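Local coordinates for protein giardin subunit alpha-1 (Giardia intestinalis, PDB 4EVF) that binds calcium and phosphatidylserine as an annexin and is involved in parasite attachment to the intestinal mucosa and in cytoskeletal disassembly and reassembly, at residues 5-10 with 24-29; 13-18 with 55-60; 64-69 with 285-290. All coordinates share one frame; numbering follows the deposited sequence.

Contact 1: residues 5-10 with 24-29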
# COMPACT_ATOMS: atom_id res chain seq x y z
N THR A 5 13.50 -24.82 -6.74
CA THR A 5 14.83 -25.12 -6.24
C THR A 5 15.89 -24.38 -7.05
O THR A 5 16.89 -23.92 -6.52
CB THR A 5 15.12 -26.64 -6.25
OG1 THR A 5 14.76 -27.18 -7.53
CG2 THR A 5 14.33 -27.35 -5.15
N ASP A 6 15.65 -24.26 -8.35
CA ASP A 6 16.60 -23.56 -9.21
C ASP A 6 16.60 -22.05 -8.99
O ASP A 6 17.66 -21.43 -8.97
CB ASP A 6 16.38 -23.91 -10.68
CG ASP A 6 16.83 -25.32 -11.01
OD1 ASP A 6 17.89 -25.75 -10.51
OD2 ASP A 6 16.12 -26.00 -11.77
N ILE A 7 15.41 -21.47 -8.81
CA ILE A 7 15.31 -20.06 -8.40
C ILE A 7 15.98 -19.84 -7.06
O ILE A 7 16.64 -18.82 -6.84
CB ILE A 7 13.84 -19.61 -8.27
CG1 ILE A 7 13.06 -19.97 -9.53
CG2 ILE A 7 13.75 -18.11 -7.96
CD1 ILE A 7 11.56 -19.85 -9.35
N ALA A 8 15.79 -20.78 -6.13
CA ALA A 8 16.44 -20.65 -4.83
C ALA A 8 17.96 -20.62 -5.01
O ALA A 8 18.66 -19.91 -4.28
CB ALA A 8 16.02 -21.78 -3.89
N ASN A 9 18.46 -21.39 -5.97
CA ASN A 9 19.90 -21.37 -6.27
C ASN A 9 20.35 -20.03 -6.85
O ASN A 9 21.40 -19.50 -6.47
CB ASN A 9 20.31 -22.52 -7.20
CG ASN A 9 21.82 -22.56 -7.43
OD1 ASN A 9 22.32 -22.10 -8.46
ND2 ASN A 9 22.55 -23.10 -6.46
N GLU A 10 19.57 -19.49 -7.79
CA GLU A 10 19.86 -18.15 -8.31
C GLU A 10 20.02 -17.17 -7.16
O GLU A 10 20.99 -16.40 -7.09
CB GLU A 10 18.72 -17.65 -9.20
CG GLU A 10 18.54 -18.41 -10.50
CD GLU A 10 17.44 -17.80 -11.35
OE1 GLU A 10 17.60 -16.65 -11.81
OE2 GLU A 10 16.40 -18.48 -11.53
N ALA A 24 16.85 -7.99 -6.12
CA ALA A 24 15.66 -7.23 -6.48
C ALA A 24 15.08 -7.73 -7.79
O ALA A 24 13.87 -7.86 -7.93
CB ALA A 24 15.99 -5.72 -6.57
N PHE A 25 15.95 -8.05 -8.75
CA PHE A 25 15.46 -8.48 -10.05
C PHE A 25 14.72 -9.81 -9.96
O PHE A 25 13.65 -9.99 -10.57
CB PHE A 25 16.57 -8.58 -11.09
CG PHE A 25 16.09 -9.13 -12.41
CD1 PHE A 25 15.28 -8.37 -13.23
CD2 PHE A 25 16.43 -10.41 -12.81
CE1 PHE A 25 14.81 -8.87 -14.43
CE2 PHE A 25 15.97 -10.92 -14.01
CZ PHE A 25 15.16 -10.15 -14.82
N ILE A 26 15.30 -10.75 -9.23
CA ILE A 26 14.66 -12.05 -9.02
C ILE A 26 13.35 -11.88 -8.28
O ILE A 26 12.34 -12.47 -8.64
CB ILE A 26 15.57 -13.02 -8.24
CG1 ILE A 26 16.82 -13.35 -9.06
CG2 ILE A 26 14.80 -14.28 -7.90
CD1 ILE A 26 17.98 -13.87 -8.23
N ALA A 27 13.35 -11.05 -7.24
CA ALA A 27 12.13 -10.82 -6.49
C ALA A 27 11.05 -10.24 -7.40
O ALA A 27 9.87 -10.56 -7.25
CB ALA A 27 12.38 -9.92 -5.30
N SER A 28 11.47 -9.40 -8.35
CA SER A 28 10.55 -8.66 -9.21
C SER A 28 9.84 -9.57 -10.21
O SER A 28 8.81 -9.22 -10.77
CB SER A 28 11.30 -7.57 -9.96
OG SER A 28 11.95 -8.08 -11.11
N GLU A 29 10.44 -10.73 -10.45
CA GLU A 29 9.95 -11.67 -11.45
C GLU A 29 8.74 -12.48 -10.97
O GLU A 29 8.07 -13.12 -11.78
CB GLU A 29 11.07 -12.64 -11.81
CG GLU A 29 12.20 -12.02 -12.58
CD GLU A 29 11.78 -11.69 -13.99
OE1 GLU A 29 11.23 -10.59 -14.21
OE2 GLU A 29 11.97 -12.55 -14.88
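Ile26 reaches from helix 20-28 across to Ile7 and Glu10 of helix 4-16, joining the first two helices of the annexin fold within what is predicted to be its first repeat. The contact is small and apolar, and the isoleucine spreads its two branches over successive turns of the opposing helix. From CB, which points toward that helix, CG2 stands anti to the backbone N and meets CG2 of Ile7 at 4.0 Å. The other branch runs from CG1, beside the backbone N (chi1 -65°), to CD1 and carries that methyl onward along the helix surface. There CD1 lies 4.0 Å from CB of Glu10 and equally close to the carbonyl carbon of that residue. Glu10 thus offers the root of its side chain and its backbone to the methyl group. Ile7 and Ile26 run past one another in opposite directions, touching through their CG2 methyls. Ile7 is buried further by Ile38 of helix 32-46 and by Pro2 and Tyr30. Elsewhere around helix 20-28, residues on other faces pack against helix 284-292, with Phe25 on Thr290 and both Ala27 and Ser28 on Leu291. Near the end of helix 20-28 the hydroxyl of Ser28 turns back on its own helix: OG donates to the carbonyl O of Phe25 at 2.6 Å, with a C=O...OG angle of 124°.

Contact 2: residues 13-18 with 55-60; sequences QAIDAK and KKALKG
With chi1 at -69°, Ile15 sends CG1 off beside its backbone N and holds CG2 anti to that N, where it presses on CB of Ala57. The two methyl carbons are 3.4 Å apart, tighter than usual van der Waals contact, and Ile15 O is equally near the same Ala57 CB. Lys18 approaches the adjoining carbonyl: its chain bends only at the last torsion (chi4 54°) and lies alongside Ala57 O, with CE 3.3 Å from that oxygen. NZ stays farther, 4.0 Å from Ala57 O, so methylenes rather than the amine meet the carbonyl. Lys18 has positive phi and ends helix 4-16 as the C-prime residue of a Schellman motif (Asp19 N to Ala14 O, weakly Lys18 N to Ile15 O). Helix 50-57 finishes close by, and Leu58, the first residue to leave it, brings CD1 to 4.3 Å from CA of Lys18. Leu58 also packs on Glu20 and Leu67, while Ile15 is covered by Ile23, Leu50 and Ile54. The ends of the first and fourth helices thus meet beside the turns that follow them, an arrangement typical of the annexin repeat, whose calcium sites in many relatives lie in such loops.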
# COMPACT_ATOMS: atom_id res chain seq x y z
N GLN A 13 23.28 -17.49 -5.08
CA GLN A 13 24.46 -16.95 -5.72
C GLN A 13 24.44 -15.42 -5.76
O GLN A 13 25.50 -14.78 -5.76
CB GLN A 13 24.63 -17.55 -7.11
CG GLN A 13 25.18 -18.96 -7.07
CD GLN A 13 24.82 -19.76 -8.30
OE1 GLN A 13 23.98 -19.35 -9.10
NE2 GLN A 13 25.46 -20.92 -8.45
N ALA A 14 23.25 -14.84 -5.81
CA ALA A 14 23.13 -13.38 -5.81
C ALA A 14 23.48 -12.87 -4.43
O ALA A 14 24.12 -11.83 -4.28
CB ALA A 14 21.72 -12.95 -6.21
N ILE A 15 23.08 -13.63 -3.41
CA ILE A 15 23.31 -13.26 -2.02
C ILE A 15 24.79 -13.39 -1.69
O ILE A 15 25.37 -12.54 -1.01
CB ILE A 15 22.50 -14.15 -1.05
CG1 ILE A 15 21.00 -13.86 -1.16
CG2 ILE A 15 22.96 -13.94 0.38
CD1 ILE A 15 20.14 -14.73 -0.25
N ASP A 16 25.39 -14.46 -2.20
CA ASP A 16 26.83 -14.66 -2.08
C ASP A 16 27.58 -13.52 -2.78
O ASP A 16 28.59 -13.03 -2.28
CB ASP A 16 27.24 -15.99 -2.69
CG ASP A 16 26.81 -17.18 -1.85
OD1 ASP A 16 26.70 -17.03 -0.61
OD2 ASP A 16 26.60 -18.27 -2.42
N ALA A 17 27.09 -13.13 -3.94
CA ALA A 17 27.69 -12.03 -4.69
C ALA A 17 27.38 -10.69 -4.04
O ALA A 17 27.98 -9.67 -4.39
CB ALA A 17 27.22 -12.05 -6.13
N LYS A 18 26.45 -10.69 -3.09
CA LYS A 18 26.01 -9.45 -2.46
C LYS A 18 25.47 -8.48 -3.52
O LYS A 18 25.56 -7.26 -3.36
CB LYS A 18 27.16 -8.82 -1.68
CG LYS A 18 27.72 -9.71 -0.59
CD LYS A 18 28.90 -9.05 0.11
CE LYS A 18 29.03 -9.52 1.56
NZ LYS A 18 29.09 -11.00 1.68
N LYS A 55 19.80 -10.60 5.15
CA LYS A 55 20.22 -9.66 6.18
C LYS A 55 21.71 -9.79 6.46
O LYS A 55 22.41 -8.79 6.65
CB LYS A 55 19.42 -9.87 7.47
CG LYS A 55 19.89 -8.99 8.62
CD LYS A 55 19.00 -9.14 9.83
CE LYS A 55 19.37 -8.14 10.93
NZ LYS A 55 18.40 -8.18 12.07
N LYS A 56 22.20 -11.02 6.51
CA LYS A 56 23.61 -11.26 6.80
C LYS A 56 24.52 -10.82 5.66
O LYS A 56 25.66 -10.43 5.89
CB LYS A 56 23.86 -12.72 7.15
CG LYS A 56 23.14 -13.20 8.40
CD LYS A 56 23.63 -14.58 8.84
CE LYS A 56 22.59 -15.32 9.69
NZ LYS A 56 22.56 -14.91 11.12
N ALA A 57 24.01 -10.90 4.42
CA ALA A 57 24.86 -10.58 3.27
C ALA A 57 24.95 -9.10 2.95
O ALA A 57 25.98 -8.63 2.44
CB ALA A 57 24.37 -11.34 2.05
N LEU A 58 23.84 -8.37 3.18
CA LEU A 58 23.78 -6.97 2.85
C LEU A 58 24.18 -6.02 4.00
O LEU A 58 24.13 -6.36 5.17
CB LEU A 58 22.38 -6.63 2.30
CG LEU A 58 22.18 -6.83 0.78
CD1 LEU A 58 23.13 -7.91 0.29
CD2 LEU A 58 20.73 -7.19 0.45
N LYS A 59 24.54 -4.82 3.56
CA LYS A 59 24.92 -3.77 4.47
C LYS A 59 23.71 -3.36 5.24
O LYS A 59 23.67 -3.57 6.45
CB LYS A 59 25.56 -2.60 3.75
N GLY A 60 22.73 -2.81 4.65
CA GLY A 60 21.66 -2.48 5.56
C GLY A 60 20.99 -1.22 5.12
O GLY A 60 21.28 -0.67 4.09

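Contact 3: residues 64-69 with 285-290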
# COMPACT_ATOMS: atom_id res chain seq x y z
N GLU A 64 18.15 -3.26 2.40
CA GLU A 64 18.19 -4.63 2.90
C GLU A 64 16.82 -5.01 3.47
O GLU A 64 16.30 -6.08 3.19
CB GLU A 64 19.31 -4.82 3.93
CG GLU A 64 18.85 -4.90 5.37
CD GLU A 64 19.92 -5.45 6.30
OE1 GLU A 64 19.71 -5.38 7.53
OE2 GLU A 64 20.97 -5.93 5.80
N SER A 65 16.24 -4.10 4.25
CA SER A 65 14.93 -4.35 4.86
C SER A 65 13.87 -4.69 3.81
O SER A 65 13.11 -5.65 3.99
CB SER A 65 14.48 -3.15 5.70
OG SER A 65 15.30 -3.01 6.84
N LEU A 66 13.84 -3.90 2.74
CA LEU A 66 12.94 -4.14 1.61
C LEU A 66 13.13 -5.52 0.98
O LEU A 66 12.16 -6.25 0.73
CB LEU A 66 13.11 -3.04 0.55
CG LEU A 66 12.42 -3.26 -0.80
CD1 LEU A 66 10.94 -3.58 -0.64
CD2 LEU A 66 12.58 -2.05 -1.74
N LEU A 67 14.39 -5.87 0.72
CA LEU A 67 14.70 -7.16 0.10
C LEU A 67 14.30 -8.35 0.98
O LEU A 67 13.76 -9.35 0.48
CB LEU A 67 16.18 -7.22 -0.30
CG LEU A 67 16.55 -6.19 -1.38
CD1 LEU A 67 18.05 -6.15 -1.68
CD2 LEU A 67 15.74 -6.43 -2.65
N MET A 68 14.55 -8.22 2.28
CA MET A 68 14.07 -9.17 3.29
C MET A 68 12.56 -9.31 3.26
O MET A 68 12.04 -10.43 3.26
CB MET A 68 14.48 -8.72 4.70
CG MET A 68 15.99 -8.70 4.94
SD MET A 68 16.41 -8.00 6.55
CE MET A 68 15.62 -9.14 7.69
N ASP A 69 11.86 -8.18 3.26
CA ASP A 69 10.41 -8.16 3.27
C ASP A 69 9.83 -8.97 2.11
O ASP A 69 8.87 -9.73 2.28
CB ASP A 69 9.89 -6.71 3.16
CG ASP A 69 10.13 -5.89 4.41
OD1 ASP A 69 10.50 -6.45 5.47
OD2 ASP A 69 9.93 -4.65 4.35
N ALA A 285 17.71 3.60 -5.67
CA ALA A 285 16.98 3.84 -6.91
C ALA A 285 16.94 2.64 -7.88
O ALA A 285 15.88 2.29 -8.39
CB ALA A 285 17.48 5.09 -7.61
N PRO A 286 18.11 2.04 -8.17
CA PRO A 286 18.06 0.91 -9.10
C PRO A 286 17.22 -0.24 -8.54
O PRO A 286 16.56 -0.96 -9.29
CB PRO A 286 19.53 0.49 -9.24
CG PRO A 286 20.25 1.15 -8.12
CD PRO A 286 19.49 2.40 -7.81
N ILE A 287 17.25 -0.41 -7.23
CA ILE A 287 16.44 -1.43 -6.59
C ILE A 287 14.96 -1.16 -6.86
O ILE A 287 14.25 -2.05 -7.31
CB ILE A 287 16.72 -1.52 -5.08
CG1 ILE A 287 18.13 -2.06 -4.84
CG2 ILE A 287 15.66 -2.38 -4.40
CD1 ILE A 287 18.59 -1.97 -3.40
N LEU A 288 14.51 0.07 -6.59
CA LEU A 288 13.10 0.40 -6.80
C LEU A 288 12.68 0.28 -8.26
O LEU A 288 11.64 -0.33 -8.56
CB LEU A 288 12.76 1.79 -6.24
CG LEU A 288 12.86 2.03 -4.73
CD1 LEU A 288 12.49 3.49 -4.39
CD2 LEU A 288 11.98 1.04 -3.93
N ARG A 289 13.48 0.82 -9.17
CA ARG A 289 13.17 0.74 -10.58
C ARG A 289 13.09 -0.73 -11.06
O ARG A 289 12.31 -1.04 -11.89
CB ARG A 289 14.13 1.54 -11.47
CG ARG A 289 13.98 3.05 -11.41
CD ARG A 289 15.02 3.75 -12.27
NE ARG A 289 14.52 3.87 -13.61
CZ ARG A 289 15.08 4.55 -14.59
NH1 ARG A 289 16.16 5.23 -14.39
NH2 ARG A 289 14.51 4.58 -15.76
N THR A 290 13.90 -1.60 -10.54
CA THR A 290 13.82 -3.02 -10.87
C THR A 290 12.47 -3.60 -10.42
O THR A 290 11.74 -4.20 -11.20
CB THR A 290 14.97 -3.82 -10.22
OG1 THR A 290 16.23 -3.27 -10.61
CG2 THR A 290 14.90 -5.28 -10.64
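The axes of the helical segments 64-69 and 285-290 approach to 11.5 Å and run nearly the same way, at 27° to each other, with Leu67 and Ile287 the closest pair of CA atoms. At this spacing it is branched side chains that bridge the gap. Leu66 points toward the other helix; with CG anti to the backbone N (chi1 170°), it extends its CD2 methyl so that it meets two partners at once. One is CD2 of Leu288, 3.8 Å away, the other CG2 of Ile287, at 4.1 Å. The two leucine side chains meet at a slant, whereas Leu66 and Ile287 pass each other in opposite directions. CG2 of Ile287 also receives CD2 of Leu67 at 4.4 Å, so this one methyl faces both leucines of helix 62-70. All four residues are buried, and they join parts of the chain predicted to belong to the first and fourth annexin repeats, which pack together in the annexin core. Helix 245-255 flanks the contact, with Thr252 touching Leu66, Met248 touching Leu288 and Arg249 forming a salt bridge to Asp69. Ile287 is packed from another direction by Glu20, and Thr290 by Val21, both of helix 20-28. Thr290 is held to the preceding turn of its own helix by two bonds. Its OG1 donates to Pro286 O at 2.7 Å, and Thr290 N reaches the same oxygen at 3.0 Å from the opposite face of the carbonyl plane.

Along the chain, contacts 1 and 2 interlock: helix 4-16 supplies the first segment of each, and their partners follow on helices 20-28 and 50-57. Contact 3 opens after both on helix 62-70, the next helix after 50-57, and closes only near the C-terminus, on helix 284-292. Centre to centre, contacts 1 and 2 are about 14 Å apart, as are contacts 1 and 3, and contacts 2 and 3 about 12 Å. Contact 3 touches both others by side-chain packing, for example Ala24 against Leu67. The first two contacts lie within the predicted first repeat, and the third joins it to the fourth, bringing opposite ends of the sequence into one packed helical body.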